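Local coordinates for protein glycerate dehydrogenase (PDB 6P2I) that reduces acyclic imino acids with NADPH as the hydride donor, probably those released by a partner oxidase, and binds D-arginine, at residues T45-V50 with Y68-T73. Sequence-based numbering, arbitrary orientation.
Sequences TDIAIV and YLITIT. With DAR (D-arginine), chain D.
Ala48 and Ile70 carry the middle of a parallel strand pairing between 47-50 and 68-71. Ala48 N gives its hydrogen to Tyr68 O at 2.8 Å, and Ala48 O takes the one from Ile70 N, also at 2.8 Å. Val50 continues the pattern, its N bonded to Ile70 O and its O to Ile72 N. The last bond is nearly straight, 172° at the hydrogen. At the start, Tyr68 N to Asp46 O is weak, 3.2 Å with an angle of 135°. Tyr68 O and Ile70 O also receive CA-H contacts from Ile47 and Ile49. The two strands and helix 57-60 form a beta-alpha-beta unit in the five-stranded parallel sheet of the domain that stands beside the Rossmann-type NADPH domain, as in D-2-hydroxyacid dehydrogenases. On the face toward helix 280-298, Ile47 and Tyr68 lie side by side. Ile47 CG2, anti to the backbone N, sits 3.9 Å from Tyr68 CD2 and equally close to Ile70 CD1. An alanine in place of Ile47 would probably open a gap beside the Tyr68 ring and leave Ile70 CD1 without this neighbour. Ile70 CG1 lies over one face of that ring, toward the rim, and Tyr68 OH bonds to Ser92 OG. On the other face of the sheet, Leu69 CD1 fits between Ala48 CB (3.7 Å) and Val50 CG1 (3.8 Å). Asp46 is satisfied outside the pair, by a salt bridge to Arg65 and a bond to Lys2 N. Thr45 OG1 donates to Ile47 O from above the carbonyl plane, and Thr71 OG1 donates to Thr73 O. Past the strand end, Thr73 CG2 touches CG of the bound D-arginine at 3.5 Å, while Ile72 O accepts from Asn286 ND2, a residue of the same pocket.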
loop_
_atom_site.group_PDB
_atom_site.type_symbol
_atom_site.label_atom_id
_atom_site.label_comp_id
_atom_site.label_asym_id
_atom_site.label_seq_id
_atom_site.Cartn_x
_atom_site.Cartn_y
_atom_site.Cartn_z
ATOM N N THR A 45 33.343 20.376 -20.993
ATOM C CA THR A 45 32.019 20.962 -20.951
ATOM C C THR A 45 32.013 22.118 -19.959
ATOM O O THR A 45 32.879 22.228 -19.086
ATOM C CB THR A 45 30.973 19.891 -20.592
ATOM O OG1 THR A 45 29.660 20.358 -20.925
ATOM C CG2 THR A 45 31.022 19.523 -19.105
ATOM N N ASP A 46 31.023 22.994 -20.113
ATOM C CA ASP A 46 30.849 24.090 -19.176
ATOM C C ASP A 46 29.818 23.768 -18.106
ATOM O O ASP A 46 30.033 24.074 -16.928
ATOM C CB ASP A 46 30.447 25.354 -19.932
ATOM C CG ASP A 46 31.415 25.685 -21.037
ATOM O OD1 ASP A 46 32.586 26.002 -20.722
ATOM O OD2 ASP A 46 31.019 25.579 -22.219
ATOM N N ILE A 47 28.709 23.136 -18.498
ATOM C CA ILE A 47 27.727 22.571 -17.581
ATOM C C ILE A 47 27.739 21.063 -17.767
ATOM O O ILE A 47 27.784 20.576 -18.902
ATOM C CB ILE A 47 26.314 23.133 -17.842
ATOM C CG1 ILE A 47 26.307 24.658 -17.699
ATOM C CG2 ILE A 47 25.291 22.462 -16.925
ATOM C CD1 ILE A 47 24.978 25.291 -18.099
ATOM N N ALA A 48 27.736 20.324 -16.658
ATOM C CA ALA A 48 27.643 18.871 -16.705
ATOM C C ALA A 48 26.404 18.422 -15.951
ATOM O O ALA A 48 26.001 19.057 -14.976
ATOM C CB ALA A 48 28.873 18.195 -16.098
ATOM N N ILE A 49 25.818 17.317 -16.414
ATOM C CA ILE A 49 24.690 16.652 -15.757
ATOM C C ILE A 49 25.117 15.221 -15.469
ATOM O O ILE A 49 25.697 14.558 -16.335
ATOM C CB ILE A 49 23.427 16.661 -16.631
ATOM C CG1 ILE A 49 23.093 18.080 -17.092
ATOM C CG2 ILE A 49 22.238 16.027 -15.849
ATOM C CD1 ILE A 49 22.275 18.123 -18.365
ATOM N N VAL A 50 24.832 14.735 -14.265
ATOM C CA VAL A 50 25.305 13.418 -13.864
ATOM C C VAL A 50 24.167 12.655 -13.196
ATOM O O VAL A 50 23.342 13.242 -12.484
ATOM C CB VAL A 50 26.535 13.529 -12.937
ATOM C CG1 VAL A 50 26.178 14.266 -11.640
ATOM C CG2 VAL A 50 27.121 12.158 -12.651
ATOM N N TYR A 68 29.747 24.216 -13.694
ATOM C CA TYR A 68 28.438 23.953 -13.099
ATOM C C TYR A 68 28.086 22.488 -13.297
ATOM O O TYR A 68 28.101 21.989 -14.431
ATOM C CB TYR A 68 27.375 24.853 -13.725
ATOM C CG TYR A 68 25.989 24.775 -13.092
ATOM C CD1 TYR A 68 25.815 24.595 -11.718
ATOM C CD2 TYR A 68 24.859 24.910 -13.879
ATOM C CE1 TYR A 68 24.516 24.538 -11.159
ATOM C CE2 TYR A 68 23.593 24.866 -13.342
ATOM C CZ TYR A 68 23.421 24.683 -11.994
ATOM O OH TYR A 68 22.126 24.645 -11.511
ATOM N N LEU A 69 27.792 21.806 -12.192
ATOM C CA LEU A 69 27.402 20.403 -12.194
ATOM C C LEU A 69 25.992 20.287 -11.649
ATOM O O LEU A 69 25.694 20.837 -10.583
ATOM C CB LEU A 69 28.357 19.564 -11.346
ATOM C CG LEU A 69 28.024 18.080 -11.203
ATOM C CD1 LEU A 69 28.138 17.377 -12.543
ATOM C CD2 LEU A 69 28.944 17.423 -10.186
ATOM N N ILE A 70 25.137 19.573 -12.379
ATOM C CA ILE A 70 23.767 19.288 -11.967
ATOM C C ILE A 70 23.649 17.788 -11.755
ATOM O O ILE A 70 23.938 17.010 -12.673
ATOM C CB ILE A 70 22.752 19.756 -13.020
ATOM C CG1 ILE A 70 22.877 21.263 -13.259
ATOM C CG2 ILE A 70 21.321 19.327 -12.622
ATOM C CD1 ILE A 70 22.228 21.719 -14.549
ATOM N N THR A 71 23.219 17.374 -10.558
ATOM C CA THR A 71 22.806 15.990 -10.378
ATOM C C THR A 71 21.360 15.883 -10.823
ATOM O O THR A 71 20.543 16.742 -10.476
ATOM C CB THR A 71 22.954 15.520 -8.923
ATOM O OG1 THR A 71 22.083 16.269 -8.057
ATOM C CG2 THR A 71 24.413 15.647 -8.465
ATOM N N ILE A 72 21.064 14.880 -11.658
ATOM C CA ILE A 72 19.684 14.630 -12.044
ATOM C C ILE A 72 18.910 14.106 -10.853
ATOM O O ILE A 72 17.680 14.163 -10.847
ATOM C CB ILE A 72 19.604 13.647 -13.233
ATOM C CG1 ILE A 72 18.268 13.809 -13.980
ATOM C CG2 ILE A 72 19.772 12.214 -12.755
ATOM C CD1 ILE A 72 18.119 15.157 -14.664
ATOM N N THR A 73 19.615 13.633 -9.835
ATOM C CA THR A 73 19.044 13.058 -8.627
ATOM C C THR A 73 18.816 14.124 -7.564
ATOM O O THR A 73 19.392 15.212 -7.604
ATOM C CB THR A 73 19.988 11.995 -8.076
ATOM O OG1 THR A 73 21.282 12.584 -7.873
ATOM C CG2 THR A 73 20.108 10.848 -9.058
HETATM N N DAR D . 18.529 8.247 -5.512
HETATM C CA DAR D . 17.263 8.918 -5.809
HETATM C CB DAR D . 16.619 8.367 -7.091
HETATM C CG DAR D . 17.466 8.592 -8.347
HETATM C CD DAR D . 16.643 8.426 -9.622
HETATM N NE DAR D . 17.335 8.741 -10.871
HETATM C CZ DAR D . 16.887 9.708 -11.678
HETATM N NH1 DAR D . 16.124 10.693 -11.192
HETATM N NH2 DAR D . 17.195 9.711 -12.976
HETATM C C DAR D . 17.453 10.423 -5.848
HETATM O O DAR D . 16.757 11.166 -6.568
HETATM O OXT DAR D . 18.323 10.900 -5.121
#